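Long-range contacts in taurine dioxygenase (Burkholderia xenovorans, PDB 5KEU), which probably acts as an iron-dependent 2-oxoglutarate dioxygenase of the TauD/TfdA family, here crystallised with magnesium bound at its metal site: residues P18-V22 with E46-I50; R178-P182 with A318-N323. The contacts are given in a common frame with arbitrary orientation. Numbering follows the deposited sequence.

Contact 1: residues P18-V22 with E46-I50; sequences PSIQV and EVAQI
The segment 18-22 is the start of the modelled chain: an extended lead-in, with one turned residue at S19 (phi/psi -72/-23°), that becomes a strand at Q21. The segment 46-50 is regular alpha-helix, with I50 N hydrogen-bonded to E46 O at 3.0 Å. The backbones come closest at I20 and Q49, CA to CA 7.0 Å. Q49 (chi1 m, chi2 t) points toward the lead-in, and its amide makes both direct hydrogen bonds across the contact. Q49 OE1 accepts from I20 N at 3.0 Å, and Q49 NE2 donates to S19 OG at 3.1 Å. S19 takes the p rotamer. Water 1 joins S19 OG to E46 OE2 (2.9 and 2.7 Å); water 2 joins I20 O to Q49 OE1 (2.9 and 2.8 Å). Beside the polar group, I20 (m, t) lays CD1 on I50 CG1 at 3.8 Å. I20 also touches L33 of the neighbouring strand. One side-chain amide thus ties helix 44-57 to the lead-in of strand 21-24, outermost in the mixed sheet of this TauD/TfdA, cupin-clan fold.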
loop_
_atom_site.group_PDB
_atom_site.type_symbol
_atom_site.label_atom_id
_atom_site.label_comp_id
_atom_site.label_asym_id
_atom_site.label_seq_id
_atom_site.Cartn_x
_atom_site.Cartn_y
_atom_site.Cartn_z
ATOM N N PRO B 18 29.795 11.614 -1.958
ATOM C CA PRO B 18 28.911 10.571 -2.493
ATOM C C PRO B 18 28.238 11.009 -3.790
ATOM O O PRO B 18 27.377 11.884 -3.770
ATOM C CB PRO B 18 27.873 10.375 -1.376
ATOM C CG PRO B 18 28.096 11.530 -0.388
ATOM C CD PRO B 18 29.080 12.483 -1.012
ATOM N N SER B 19 28.633 10.405 -4.911
ATOM C CA SER B 19 28.133 10.864 -6.199
ATOM C C SER B 19 26.669 10.507 -6.407
ATOM O O SER B 19 25.985 11.171 -7.194
ATOM C CB SER B 19 28.986 10.289 -7.339
ATOM O OG SER B 19 28.876 8.875 -7.439
ATOM N N ILE B 20 26.164 9.492 -5.717
ATOM C CA ILE B 20 24.803 9.021 -5.931
ATOM C C ILE B 20 23.931 9.485 -4.774
ATOM O O ILE B 20 24.136 9.088 -3.621
ATOM C CB ILE B 20 24.758 7.497 -6.103
ATOM C CG1 ILE B 20 25.594 7.110 -7.330
ATOM C CG2 ILE B 20 23.316 7.049 -6.247
ATOM C CD1 ILE B 20 25.434 5.657 -7.780
ATOM N N GLN B 21 22.963 10.336 -5.089
ATOM C CA GLN B 21 22.004 10.808 -4.103
ATOM C C GLN B 21 21.004 9.704 -3.762
ATOM O O GLN B 21 20.427 9.090 -4.665
ATOM C CB GLN B 21 21.296 12.042 -4.666
ATOM C CG GLN B 21 20.065 12.512 -3.928
ATOM C CD GLN B 21 19.297 13.555 -4.728
ATOM O OE1 GLN B 21 18.096 13.425 -4.937
ATOM N NE2 GLN B 21 19.996 14.585 -5.193
ATOM N N VAL B 22 20.796 9.455 -2.461
ATOM C CA VAL B 22 19.894 8.410 -1.971
ATOM C C VAL B 22 18.728 9.083 -1.251
ATOM O O VAL B 22 18.921 9.719 -0.209
ATOM C CB VAL B 22 20.610 7.420 -1.036
ATOM C CG1 VAL B 22 19.604 6.375 -0.471
ATOM C CG2 VAL B 22 21.748 6.719 -1.760
ATOM N N GLU B 46 30.396 3.623 -8.031
ATOM C CA GLU B 46 28.955 3.645 -8.269
ATOM C C GLU B 46 28.324 2.298 -7.956
ATOM O O GLU B 46 27.241 2.236 -7.356
ATOM C CB GLU B 46 28.680 4.062 -9.712
ATOM C CG GLU B 46 29.093 5.504 -9.987
ATOM C CD GLU B 46 29.050 5.857 -11.457
ATOM O OE1 GLU B 46 29.479 5.028 -12.282
ATOM O OE2 GLU B 46 28.575 6.959 -11.794
ATOM N N VAL B 47 28.977 1.209 -8.372
ATOM C CA VAL B 47 28.502 -0.132 -8.034
ATOM C C VAL B 47 28.382 -0.280 -6.525
ATOM O O VAL B 47 27.359 -0.741 -6.006
ATOM C CB VAL B 47 29.449 -1.193 -8.620
ATOM C CG1 VAL B 47 29.051 -2.577 -8.118
ATOM C CG2 VAL B 47 29.427 -1.126 -10.147
ATOM N N ALA B 48 29.430 0.115 -5.798
ATOM C CA ALA B 48 29.418 -0.051 -4.351
ATOM C C ALA B 48 28.312 0.778 -3.719
ATOM O O ALA B 48 27.626 0.313 -2.804
ATOM C CB ALA B 48 30.774 0.333 -3.768
ATOM N N GLN B 49 28.116 2.007 -4.203
ATOM C CA GLN B 49 27.088 2.864 -3.621
ATOM C C GLN B 49 25.706 2.280 -3.841
ATOM O O GLN B 49 24.859 2.303 -2.937
ATOM C CB GLN B 49 27.158 4.269 -4.221
ATOM C CG GLN B 49 28.319 5.123 -3.750
ATOM C CD GLN B 49 28.329 6.489 -4.430
ATOM O OE1 GLN B 49 27.486 7.343 -4.149
ATOM N NE2 GLN B 49 29.271 6.689 -5.346
ATOM N N ILE B 50 25.449 1.770 -5.048
ATOM C CA ILE B 50 24.145 1.180 -5.329
ATOM C C ILE B 50 23.945 -0.066 -4.483
ATOM O O ILE B 50 22.876 -0.273 -3.895
ATOM C CB ILE B 50 24.014 0.886 -6.834
ATOM C CG1 ILE B 50 23.910 2.204 -7.613
ATOM C CG2 ILE B 50 22.832 -0.023 -7.100
ATOM C CD1 ILE B 50 24.037 2.032 -9.100
HETATM O O HOH W 1 27.496 8.675 -9.988
HETATM O O HOH W 2 25.353 6.758 -2.359
#

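Contact 2: residues R178-P182 with A318-N323; sequences RFTPP and AAVALN. With MG (magnesium ion), chain C; FMT (formic acid), chain D.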
loop_
_atom_site.group_PDB
_atom_site.type_symbol
_atom_site.label_atom_id
_atom_site.label_comp_id
_atom_site.label_asym_id
_atom_site.label_seq_id
_atom_site.Cartn_x
_atom_site.Cartn_y
_atom_site.Cartn_z
ATOM N N ARG B 178 6.208 -24.388 -2.809
ATOM C CA ARG B 178 5.844 -25.165 -3.994
ATOM C C ARG B 178 5.408 -24.231 -5.103
ATOM O O ARG B 178 4.808 -23.181 -4.850
ATOM C CB ARG B 178 4.685 -26.140 -3.745
ATOM C CG ARG B 178 4.882 -27.102 -2.590
ATOM C CD ARG B 178 3.684 -28.039 -2.476
ATOM N NE ARG B 178 3.768 -28.851 -1.267
ATOM C CZ ARG B 178 4.247 -30.091 -1.247
ATOM N NH1 ARG B 178 4.659 -30.658 -2.375
ATOM N NH2 ARG B 178 4.299 -30.763 -0.103
ATOM N N PHE B 179 5.676 -24.657 -6.335
ATOM C CA PHE B 179 5.223 -23.958 -7.529
ATOM C C PHE B 179 4.948 -24.983 -8.618
ATOM O O PHE B 179 5.768 -25.879 -8.847
ATOM C CB PHE B 179 6.261 -22.964 -8.034
ATOM C CG PHE B 179 5.867 -22.295 -9.317
ATOM C CD1 PHE B 179 4.837 -21.365 -9.334
ATOM C CD2 PHE B 179 6.516 -22.599 -10.503
ATOM C CE1 PHE B 179 4.470 -20.742 -10.518
ATOM C CE2 PHE B 179 6.154 -21.979 -11.687
ATOM C CZ PHE B 179 5.132 -21.047 -11.692
ATOM N N THR B 180 3.808 -24.834 -9.291
ATOM C CA THR B 180 3.443 -25.696 -10.413
ATOM C C THR B 180 3.409 -24.852 -11.675
ATOM O O THR B 180 2.538 -23.978 -11.805
ATOM C CB THR B 180 2.087 -26.363 -10.182
ATOM O OG1 THR B 180 2.159 -27.194 -9.018
ATOM C CG2 THR B 180 1.702 -27.219 -11.383
ATOM N N PRO B 181 4.348 -25.039 -12.606
ATOM C CA PRO B 181 4.331 -24.236 -13.827
ATOM C C PRO B 181 3.101 -24.552 -14.656
ATOM O O PRO B 181 2.564 -25.671 -14.589
ATOM C CB PRO B 181 5.621 -24.665 -14.551
ATOM C CG PRO B 181 6.492 -25.233 -13.479
ATOM C CD PRO B 181 5.545 -25.893 -12.516
ATOM N N PRO B 182 2.602 -23.584 -15.447
ATOM C CA PRO B 182 1.507 -23.772 -16.412
ATOM C C PRO B 182 1.772 -24.918 -17.376
ATOM O O PRO B 182 2.850 -24.902 -17.971
ATOM C CB PRO B 182 1.470 -22.443 -17.174
ATOM C CG PRO B 182 2.047 -21.444 -16.227
ATOM C CD PRO B 182 3.071 -22.189 -15.402
ATOM N N ALA B 318 10.916 -21.759 -15.477
ATOM C CA ALA B 318 9.555 -21.252 -15.621
ATOM C C ALA B 318 9.177 -20.378 -14.432
ATOM O O ALA B 318 8.547 -19.326 -14.598
ATOM C CB ALA B 318 8.573 -22.411 -15.771
ATOM N N ALA B 319 9.556 -20.797 -13.221
ATOM C CA ALA B 319 9.261 -19.978 -12.047
ATOM C C ALA B 319 10.030 -18.665 -12.096
ATOM O O ALA B 319 9.456 -17.601 -11.830
ATOM C CB ALA B 319 9.571 -20.744 -10.758
ATOM N N VAL B 320 11.321 -18.711 -12.460
ATOM C CA VAL B 320 12.076 -17.470 -12.642
ATOM C C VAL B 320 11.352 -16.550 -13.615
ATOM O O VAL B 320 11.227 -15.340 -13.379
ATOM C CB VAL B 320 13.519 -17.758 -13.113
ATOM C CG1 VAL B 320 14.213 -16.451 -13.503
ATOM C CG2 VAL B 320 14.320 -18.471 -12.024
ATOM N N ALA B 321 10.837 -17.116 -14.711
ATOM C CA ALA B 321 10.215 -16.295 -15.741
ATOM C C ALA B 321 8.861 -15.744 -15.298
ATOM O O ALA B 321 8.480 -14.640 -15.706
ATOM C CB ALA B 321 10.066 -17.099 -17.037
ATOM N N LEU B 322 8.131 -16.477 -14.461
ATOM C CA LEU B 322 6.732 -16.155 -14.203
ATOM C C LEU B 322 6.465 -15.529 -12.841
ATOM O O LEU B 322 5.498 -14.772 -12.718
ATOM C CB LEU B 322 5.866 -17.413 -14.349
ATOM C CG LEU B 322 5.817 -18.019 -15.761
ATOM C CD1 LEU B 322 5.121 -19.361 -15.738
ATOM C CD2 LEU B 322 5.119 -17.074 -16.739
ATOM N N ASN B 323 7.276 -15.825 -11.820
ATOM C CA ASN B 323 7.058 -15.290 -10.460
ATOM C C ASN B 323 7.294 -13.776 -10.377
ATOM O O ASN B 323 6.753 -13.085 -9.501
ATOM C CB ASN B 323 7.967 -15.990 -9.425
ATOM C CG ASN B 323 7.620 -17.463 -9.229
ATOM O OD1 ASN B 323 8.295 -18.166 -8.475
ATOM N ND2 ASN B 323 6.569 -17.937 -9.907
ATOM O OXT ASN B 323 8.050 -13.219 -11.177
HETATM MG MG MG C . 7.415 -11.496 -8.386
HETATM C C FMT D . 1.219 -25.995 -5.798
HETATM O O1 FMT D . 1.754 -25.382 -6.722
HETATM O O2 FMT D . 0.439 -25.487 -4.990
HETATM O O HOH W 3 8.673 -10.978 -9.819
HETATM O O HOH W 4 5.980 -10.267 -9.280
#
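Apolar packing makes most of this contact; no hydrogen bond crosses it. The CA-to-CB bond of F179, the last residue of strand 174-179, points toward the end of helix 313-322, and its ring packs there. F179 CD2 lies 3.6 Å from A319 CB, and L322 CD1 sits at the ring edge, 4.4 Å from F179 CZ. The two prolines continue the surface past the strand. P181 CB meets A318 CB at 3.9 Å, and P182 CD meets L322 CD1 at 3.5 Å. With only methyl side chains, A318 and A319 let P181 and F179 lie close to the helix.

One polar group joins the packing. N323 ND2 lies over one face of the F179 ring, 3.6 Å from F179 CE1.

Metal coordination comes from the chain terminus. The carboxylate O of N323 binds magnesium at 2.0 Å. N323 OXT instead accepts from water 3 at 2.7 Å, and this water is itself a magnesium ligand at 2.0 Å. Water 4 binds the magnesium at 2.1 Å. H123, D125 and H273 complete the site.

T180 OG1 donates to O1 of a formic acid, probably from the crystallisation liquor, at 3.0 Å. The His-Asp-His set is the facial triad of the TauD/TfdA family, which normally holds iron; here the C-terminal carboxylate joins it on magnesium.

Contact 1 closes before contact 2 opens along the chain. Their centres are 34 Å apart, on opposite sides of the chain centre, and their nearest atoms are about 20 Å apart. They share no helix or strand. Contact 1 joins helix 44-57 to the start of strand 21-24, at one edge of the seven-stranded mixed sheet. Contact 2 joins helix 313-322 to strand 174-179 of the five-stranded antiparallel sheet. Each involves one end of the modelled chain, P18 in contact 1 and N323 in contact 2. The N-terminal end packs at the periphery, while the C-terminal end reaches the metal site. Contact 2 alone therefore bears directly on metal binding.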